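Local coordinates for protein PKS (Streptomyces albus, PDB 4OQJ) that serves as a ketosynthase region of an AT-less type I polyketide synthase for oxazolomycin, probably joining acyl units by carbon–carbon bond formation, at residues G48-T53 with S396-A401; A379-T384 with A431-F436; A515-G520 with R535-G540. One frame throughout, in Å; residues are numbered along the deposited sequence. Where two conformers were deposited one is given.

Contacts 1 and 2 belong to the ketosynthase domain, whereas contact 3 lies in the small domain that follows it. The segments of contacts 1 and 2 alternate along the chain (48-53, 379-384, 396-401, 431-436), so the two interlock; their centres are about 17 Å apart and their nearest atoms about 5 Å. Contact 2 packs helix 376-390 on strand 430-436 of the large mixed sheet, and contact 1 joins two loops at the surface beside helix 366-369. Contact 3, about 46 and 42 Å from contacts 1 and 2 centre to centre, pairs strands of a separate three-stranded antiparallel sheet. The sequence separations are 343, 47 and 15 residues, contact 3 closing a local strand-helix-strand unit.

Contact 1: residues G48-T53 with S396-A401; sequences GRETLT and SLCFEA
Leu397 meets Gly48 and Arg49 because its CG stands beside the backbone N, anti to the carbonyl carbon (chi1 -56°), and its CD1 is anti to CA (chi2 -176°). The two methyls thereby divide the work: CD2 lies 3.5 Å from Gly48 O, while CD1 reaches the next peptide, 3.5 Å from Arg49 C. CD1 also lies 3.6 Å from Glu50 N, so the leucine packs chiefly against backbone. Cys398, with positive phi, places SG beside the carboxylate of Glu50, 3.7 Å from OE2. That oxygen has a stronger partner in His243, whose ND1 is hydrogen-bonded to it. Gly48 closes helix 38-46 in a Schellman motif, and its positive phi turns the chain into this loop. Helix 366-369 holds both sides: Asn368 ND2 bonds Arg49 O, and Thr367 OG1 takes the N-H of Leu397. These helix residues belong to the Lys-Thr-Asn-Val-Gly-His sequence of ketosynthases, whose histidine is catalytic in relatives. Between the two loops themselves the contact is van der Waals packing, burying 180 Å² in all. The polar bonds of both loops go instead to neighbouring parts, Thr367, Asn368 and His243, and the His243 bond would steady the carboxylate beside the thiol more than the sulfur does.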
loop_
_atom_site.group_PDB
_atom_site.type_symbol
_atom_site.label_atom_id
_atom_site.label_comp_id
_atom_site.label_asym_id
_atom_site.label_seq_id
_atom_site.Cartn_x
_atom_site.Cartn_y
_atom_site.Cartn_z
ATOM N N GLY A 48 -4.546 4.785 34.171
ATOM C CA GLY A 48 -4.063 6.126 33.898
ATOM C C GLY A 48 -2.568 6.299 34.134
ATOM O O GLY A 48 -2.153 7.286 34.725
ATOM N N ARG A 49 -1.754 5.363 33.648
ATOM C CA ARG A 49 -0.316 5.440 33.886
ATOM C C ARG A 49 0.491 5.889 32.665
ATOM O O ARG A 49 0.191 5.527 31.521
ATOM C CB ARG A 49 0.191 4.087 34.393
ATOM C CG ARG A 49 -0.264 3.804 35.830
ATOM C CD ARG A 49 0.376 2.561 36.428
ATOM N NE ARG A 49 -0.171 1.322 35.871
ATOM C CZ ARG A 49 0.392 0.607 34.898
ATOM N NH1 ARG A 49 1.540 0.991 34.344
ATOM N NH2 ARG A 49 -0.197 -0.506 34.479
ATOM N N GLU A 50 1.503 6.719 32.942
ATOM C CA GLU A 50 2.530 7.126 31.978
ATOM C C GLU A 50 3.634 6.076 32.000
ATOM O O GLU A 50 4.088 5.715 33.077
ATOM C CB GLU A 50 3.133 8.473 32.361
ATOM C CG GLU A 50 2.988 9.581 31.400
ATOM C CD GLU A 50 3.753 10.802 31.877
ATOM O OE1 GLU A 50 3.947 10.942 33.105
ATOM O OE2 GLU A 50 4.179 11.609 31.032
ATOM N N THR A 51 4.083 5.592 30.847
ATOM C CA THR A 51 5.065 4.501 30.827
ATOM C C THR A 51 6.490 5.001 30.617
ATOM O O THR A 51 7.425 4.207 30.429
ATOM C CB THR A 51 4.723 3.492 29.731
ATOM O OG1 THR A 51 4.628 4.187 28.495
ATOM C CG2 THR A 51 3.394 2.828 30.027
ATOM N N LEU A 52 6.641 6.319 30.649
ATOM C CA LEU A 52 7.938 6.976 30.533
ATOM C C LEU A 52 8.973 6.366 31.475
ATOM O O LEU A 52 8.712 6.187 32.664
ATOM C CB LEU A 52 7.790 8.464 30.829
ATOM C CG LEU A 52 9.026 9.327 30.595
ATOM C CD1 LEU A 52 9.349 9.368 29.107
ATOM C CD2 LEU A 52 8.819 10.722 31.155
ATOM N N THR A 53 10.138 6.043 30.927
ATOM C CA THR A 53 11.259 5.554 31.714
ATOM C C THR A 53 12.260 6.689 31.910
ATOM O O THR A 53 12.619 7.366 30.951
ATOM C CB THR A 53 11.953 4.357 31.029
ATOM O OG1 THR A 53 11.039 3.253 30.937
ATOM C CG2 THR A 53 13.195 3.918 31.812
ATOM N N SER A 396 -7.042 10.762 29.495
ATOM C CA SER A 396 -5.953 11.345 28.734
ATOM C C SER A 396 -5.081 12.053 29.772
ATOM O O SER A 396 -5.593 12.809 30.589
ATOM C CB SER A 396 -6.494 12.309 27.674
ATOM O OG SER A 396 -5.495 12.655 26.729
ATOM N N LEU A 397 -3.778 11.789 29.774
ATOM C CA LEU A 397 -2.930 12.184 30.899
ATOM C C LEU A 397 -2.290 13.564 30.736
ATOM O O LEU A 397 -2.290 14.141 29.647
ATOM C CB LEU A 397 -1.834 11.128 31.107
ATOM C CG LEU A 397 -2.354 9.698 31.326
ATOM C CD1 LEU A 397 -1.222 8.726 31.628
ATOM C CD2 LEU A 397 -3.418 9.628 32.422
ATOM N N CYS A 398 -1.763 14.081 31.846
ATOM C CA CYS A 398 -1.062 15.364 31.882
ATOM C C CYS A 398 -1.950 16.525 31.433
ATOM O O CYS A 398 -1.459 17.518 30.891
ATOM C CB CYS A 398 0.203 15.303 31.014
ATOM S SG CYS A 398 1.378 14.000 31.495
ATOM N N PHE A 399 -3.257 16.389 31.655
ATOM C CA PHE A 399 -4.206 17.460 31.356
ATOM C C PHE A 399 -4.695 18.139 32.633
ATOM O O PHE A 399 -5.415 17.534 33.421
ATOM C CB PHE A 399 -5.416 16.938 30.587
ATOM C CG PHE A 399 -6.358 18.026 30.167
ATOM C CD1 PHE A 399 -6.063 18.825 29.079
ATOM C CD2 PHE A 399 -7.518 18.267 30.875
ATOM C CE1 PHE A 399 -6.922 19.830 28.691
ATOM C CE2 PHE A 399 -8.376 19.277 30.500
ATOM C CZ PHE A 399 -8.082 20.059 29.414
ATOM N N GLU A 400 -4.317 19.400 32.806
ATOM C CA GLU A 400 -4.630 20.149 34.026
ATOM C C GLU A 400 -5.526 21.332 33.724
ATOM O O GLU A 400 -6.431 21.646 34.491
ATOM C CB GLU A 400 -3.350 20.633 34.688
ATOM C CG GLU A 400 -2.442 19.499 35.132
ATOM C CD GLU A 400 -1.068 19.980 35.547
ATOM O OE1 GLU A 400 -0.873 21.216 35.648
ATOM O OE2 GLU A 400 -0.184 19.123 35.767
ATOM N N ALA A 401 -5.254 21.988 32.602
ATOM C CA ALA A 401 -6.044 23.128 32.160
ATOM C C ALA A 401 -5.962 23.216 30.646
ATOM O O ALA A 401 -4.878 23.049 30.080
ATOM C CB ALA A 401 -5.551 24.410 32.789
#

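Contact 2: residues A379-T384 with A431-F436; sequences AGLIKT and AGVSSF
This is a buried helix-on-sheet contact in the ketosynthase core: Thr384 and Gly380-Leu381 of helix 376-390 pack on Ala431 and Val433 of strand 430-436. The two short segments run nearly antiparallel, at 171°, with their axes 8.4 Å apart. Val433 gives the largest share of the strand's contact. Its CG1, anti to the backbone N (chi1 -174°), approaches the backbone at Gly380, 3.9 Å from that residue's C and near Leu381 N; the glycine brings no side chain between. CG2 faces the other way along the helix, 3.6 Å from Thr384 OG1, and also reaches Leu381 CD1 at 4.2 Å. One turn on from Gly380, Thr384 sets CG2 against Ala431 CB at 3.5 Å, tighter than usual for two methyl carbons. Such alternating αβ layers are the hallmark of the thiolase fold, in which buried helices lie between β-sheets. Helix 195-209 is another element of this core: Leu197 touches both Leu381 and Val433, and the helix begins within the Ala-Cys-Ser-Thr-Ser sequence that carries the nucleophilic cysteine in ketosynthases. Within the sheet, strand 430-436 is flanked by strand 441-448, antiparallel to it, and strand 325-327, parallel to it. The one polar side-chain atom in the interface is satisfied inside the helix. Thr384 OG1, beside its own backbone N, donates to Gly380 O at 2.9 Å, tilted 25° from the carbonyl plane, while Thr384 N reaches the same oxygen from the opposite face at 3.2 Å. The OG1 bond holds the side chain's rotation, with its methyl on Ala431.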
loop_
_atom_site.group_PDB
_atom_site.type_symbol
_atom_site.label_atom_id
_atom_site.label_comp_id
_atom_site.label_asym_id
_atom_site.label_seq_id
_atom_site.Cartn_x
_atom_site.Cartn_y
_atom_site.Cartn_z
ATOM N N ALA A 379 -1.264 2.104 18.408
ATOM C CA ALA A 379 -1.469 2.402 19.814
ATOM C C ALA A 379 -2.823 3.113 19.995
ATOM O O ALA A 379 -3.579 2.808 20.920
ATOM C CB ALA A 379 -0.323 3.249 20.356
ATOM N N GLY A 380 -3.155 4.011 19.078
ATOM C CA GLY A 380 -4.419 4.745 19.149
ATOM C C GLY A 380 -5.648 3.870 18.868
ATOM O O GLY A 380 -6.651 3.953 19.569
ATOM N N LEU A 381 -5.568 3.035 17.833
ATOM C CA LEU A 381 -6.685 2.177 17.450
ATOM C C LEU A 381 -6.927 1.096 18.499
ATOM O O LEU A 381 -8.074 0.845 18.893
ATOM C CB LEU A 381 -6.429 1.545 16.078
ATOM C CG LEU A 381 -7.482 0.561 15.541
ATOM C CD1 LEU A 381 -8.876 1.174 15.518
ATOM C CD2 LEU A 381 -7.086 0.100 14.151
ATOM N N ILE A 382 -5.852 0.471 18.974
ATOM C CA ILE A 382 -5.995 -0.602 19.939
ATOM C C ILE A 382 -6.507 -0.054 21.265
ATOM O O ILE A 382 -7.323 -0.700 21.882
ATOM C CB ILE A 382 -4.684 -1.395 20.120
ATOM C CG1 ILE A 382 -4.437 -2.221 18.852
ATOM C CG2 ILE A 382 -4.785 -2.349 21.322
ATOM C CD1 ILE A 382 -3.091 -2.916 18.780
ATOM N N LYS A 383 -6.091 1.144 21.683
ATOM C CA LYS A 383 -6.662 1.740 22.892
ATOM C C LYS A 383 -8.160 1.874 22.722
ATOM O O LYS A 383 -8.926 1.569 23.628
ATOM C CB LYS A 383 -6.053 3.124 23.199
ATOM C CG LYS A 383 -6.942 4.057 24.048
ATOM C CD LYS A 383 -6.324 5.455 24.181
ATOM C CE LYS A 383 -7.254 6.409 24.936
ATOM N NZ LYS A 383 -6.644 7.739 24.988
ATOM N N THR A 384 -8.573 2.346 21.551
ATOM C CA THR A 384 -9.980 2.643 21.303
ATOM C C THR A 384 -10.782 1.346 21.240
ATOM O O THR A 384 -11.899 1.273 21.741
ATOM C CB THR A 384 -10.140 3.466 19.984
ATOM O OG1 THR A 384 -9.419 4.702 20.112
ATOM C CG2 THR A 384 -11.592 3.764 19.688
ATOM N N ALA A 431 -16.614 5.540 18.054
ATOM C CA ALA A 431 -15.438 6.367 18.214
ATOM C C ALA A 431 -14.788 6.682 16.882
ATOM O O ALA A 431 -14.968 5.957 15.889
ATOM C CB ALA A 431 -14.427 5.676 19.125
ATOM N N GLY A 432 -14.017 7.766 16.876
ATOM C CA GLY A 432 -13.111 8.053 15.781
ATOM C C GLY A 432 -11.660 7.924 16.223
ATOM O O GLY A 432 -11.315 8.195 17.378
ATOM N N VAL A 433 -10.811 7.515 15.294
ATOM C CA VAL A 433 -9.385 7.414 15.530
ATOM C C VAL A 433 -8.635 8.114 14.406
ATOM O O VAL A 433 -8.769 7.729 13.236
ATOM C CB VAL A 433 -8.931 5.952 15.597
ATOM C CG1 VAL A 433 -7.465 5.874 15.993
ATOM C CG2 VAL A 433 -9.799 5.170 16.548
ATOM N N SER A 434 -7.834 9.120 14.758
ATOM C CA SER A 434 -7.067 9.891 13.779
ATOM C C SER A 434 -5.584 9.586 13.805
ATOM O O SER A 434 -5.009 9.316 14.855
ATOM C CB SER A 434 -7.251 11.388 14.028
ATOM O OG SER A 434 -8.592 11.763 13.798
ATOM N N SER A 435 -4.955 9.687 12.645
ATOM C CA SER A 435 -3.502 9.640 12.554
ATOM C C SER A 435 -3.037 10.465 11.356
ATOM O O SER A 435 -3.444 10.196 10.229
ATOM C CB SER A 435 -3.033 8.193 12.455
ATOM O OG SER A 435 -1.639 8.105 12.619
ATOM N N PHE A 436 -2.186 11.467 11.605
ATOM C CA PHE A 436 -1.715 12.384 10.568
ATOM C C PHE A 436 -0.197 12.335 10.426
ATOM O O PHE A 436 0.532 12.581 11.378
ATOM C CB PHE A 436 -2.145 13.815 10.883
ATOM C CG PHE A 436 -3.585 13.935 11.256
ATOM C CD1 PHE A 436 -4.565 13.334 10.487
ATOM C CD2 PHE A 436 -3.965 14.629 12.391
ATOM C CE1 PHE A 436 -5.902 13.452 10.833
ATOM C CE2 PHE A 436 -5.307 14.738 12.744
ATOM C CZ PHE A 436 -6.263 14.156 11.972
#

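Contact 3: residues A515-G520 with R535-G540; sequences ALVATG and RVMTAG
Ala515 and Met537 form an antiparallel hydrogen-bonded pair: Ala515 N donates to Met537 O and Met537 N to Ala515 O, both at 2.8 Å, the second bond almost straight (N-H...O 171°). Met537, a selenomethionine, bends at chi3 (-87°), bringing CE 4.1 Å from Ala515 CB and close to Val517 CG2. On the other face of the sheet, Leu516 CD1 packs against Val536 CG2 at 4.0 Å and against Arg535 CB. Past this pair the strands are joined through water and a side chain. One water accepts from Val517 N; its link to Arg535 O is doubtfully short. Arg535 NH2 donates to Val517 O at 2.9 Å, in the carbonyl plane, and a second water, at the guanidinium edge, links NE to the same oxygen. Farther out, Asp523 of helix 521-530 forms a salt bridge with Arg535 NH1 and takes the N-H of Thr519. That helix connects the two strands and packs on Leu516, whereas helix 660-673 covers Ala515, Val517 and Met537. Strand 465-471 completes the three-stranded antiparallel sheet of this small α/β domain, consistent with the linker domain after the ketosynthase in type I polyketide synthases. Val517 O is thus gripped by an arginine and a water where a strand partner would otherwise bond, and the carboxylate of Asp523 probably offsets the guanidinium charge and helps keep NH2 at Val517 O.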
loop_
_atom_site.group_PDB
_atom_site.type_symbol
_atom_site.label_atom_id
_atom_site.label_comp_id
_atom_site.label_asym_id
_atom_site.label_seq_id
_atom_site.Cartn_x
_atom_site.Cartn_y
_atom_site.Cartn_z
ATOM N N ALA A 515 -1.496 -32.962 26.522
ATOM C CA ALA A 515 -2.949 -33.031 26.421
ATOM C C ALA A 515 -3.588 -33.501 27.715
ATOM O O ALA A 515 -2.971 -34.185 28.535
ATOM C CB ALA A 515 -3.366 -33.939 25.269
ATOM N N LEU A 516 -4.845 -33.124 27.872
ATOM C CA LEU A 516 -5.580 -33.366 29.102
ATOM C C LEU A 516 -7.048 -33.483 28.782
ATOM O O LEU A 516 -7.598 -32.637 28.091
ATOM C CB LEU A 516 -5.362 -32.227 30.099
ATOM C CG LEU A 516 -6.321 -32.211 31.284
ATOM C CD1 LEU A 516 -5.971 -33.351 32.206
ATOM C CD2 LEU A 516 -6.288 -30.877 32.007
ATOM N N VAL A 517 -7.694 -34.520 29.298
ATOM C CA VAL A 517 -9.144 -34.617 29.214
ATOM C C VAL A 517 -9.731 -33.958 30.464
ATOM O O VAL A 517 -9.422 -34.364 31.580
ATOM C CB VAL A 517 -9.630 -36.089 29.131
ATOM C CG1 VAL A 517 -11.144 -36.143 29.049
ATOM C CG2 VAL A 517 -9.000 -36.809 27.943
ATOM N N ALA A 518 -10.600 -32.977 30.284
ATOM C CA ALA A 518 -11.120 -32.235 31.420
ATOM C C ALA A 518 -12.626 -32.180 31.363
ATOM O O ALA A 518 -13.223 -32.251 30.290
ATOM C CB ALA A 518 -10.535 -30.820 31.449
ATOM N N THR A 519 -13.231 -32.041 32.536
ATOM C CA THR A 519 -14.678 -32.015 32.663
ATOM C C THR A 519 -15.211 -30.583 32.756
ATOM O O THR A 519 -16.402 -30.338 32.566
ATOM C CB THR A 519 -15.091 -32.807 33.896
ATOM O OG1 THR A 519 -14.398 -32.275 35.031
ATOM C CG2 THR A 519 -14.697 -34.259 33.727
ATOM N N GLY A 520 -14.324 -29.635 33.032
ATOM C CA GLY A 520 -14.699 -28.232 33.041
ATOM C C GLY A 520 -13.493 -27.338 33.227
ATOM O O GLY A 520 -12.363 -27.819 33.364
ATOM N N ARG A 535 -3.244 -37.768 34.571
ATOM C CA ARG A 535 -4.252 -37.097 33.764
ATOM C C ARG A 535 -3.619 -36.313 32.624
ATOM O O ARG A 535 -4.150 -36.286 31.520
ATOM C CB ARG A 535 -5.083 -36.134 34.608
ATOM C CG ARG A 535 -5.875 -36.769 35.728
ATOM C CD ARG A 535 -6.812 -35.736 36.310
ATOM N NE ARG A 535 -7.755 -35.284 35.293
ATOM C CZ ARG A 535 -8.658 -34.332 35.478
ATOM N NH1 ARG A 535 -8.741 -33.702 36.647
ATOM N NH2 ARG A 535 -9.478 -34.007 34.487
ATOM N N VAL A 536 -2.499 -35.660 32.921
ATOM C CA VAL A 536 -1.803 -34.824 31.952
ATOM C C VAL A 536 -0.803 -35.676 31.171
ATOM O O VAL A 536 0.111 -36.272 31.737
ATOM C CB VAL A 536 -1.092 -33.644 32.644
ATOM C CG1 VAL A 536 -0.156 -32.908 31.681
ATOM C CG2 VAL A 536 -2.124 -32.687 33.210
HETATM N N MSE A 537 -1.008 -35.732 29.863
HETATM C CA MSE A 537 -0.184 -36.529 28.976
HETATM C C MSE A 537 0.805 -35.621 28.289
HETATM O O MSE A 537 0.423 -34.579 27.763
HETATM C CB MSE A 537 -1.051 -37.250 27.940
HETATM C CG MSE A 537 -2.175 -38.096 28.564
HETATM SE SE MSE A 537 -3.473 -38.778 27.266
HETATM C CE MSE A 537 -4.692 -37.279 27.227
ATOM N N THR A 538 2.072 -36.011 28.299
ATOM C CA THR A 538 3.122 -35.231 27.647
ATOM C C THR A 538 3.996 -36.141 26.813
ATOM O O THR A 538 4.381 -37.216 27.265
ATOM C CB THR A 538 4.020 -34.508 28.669
ATOM O OG1 THR A 538 3.215 -33.772 29.597
ATOM C CG2 THR A 538 4.979 -33.570 27.972
ATOM N N ALA A 539 4.335 -35.702 25.611
ATOM C CA ALA A 539 5.217 -36.462 24.745
ATOM C C ALA A 539 5.879 -35.527 23.760
ATOM O O ALA A 539 5.395 -34.408 23.524
ATOM C CB ALA A 539 4.442 -37.555 24.021
ATOM N N GLY A 540 6.989 -35.978 23.191
ATOM C CA GLY A 540 7.739 -35.161 22.254
ATOM C C GLY A 540 8.232 -35.959 21.069
ATOM O O GLY A 540 7.894 -37.133 20.923
HETATM O O HOH W 1 -6.513 -36.708 30.667
HETATM O O HOH W 2 -8.119 -36.668 32.857
#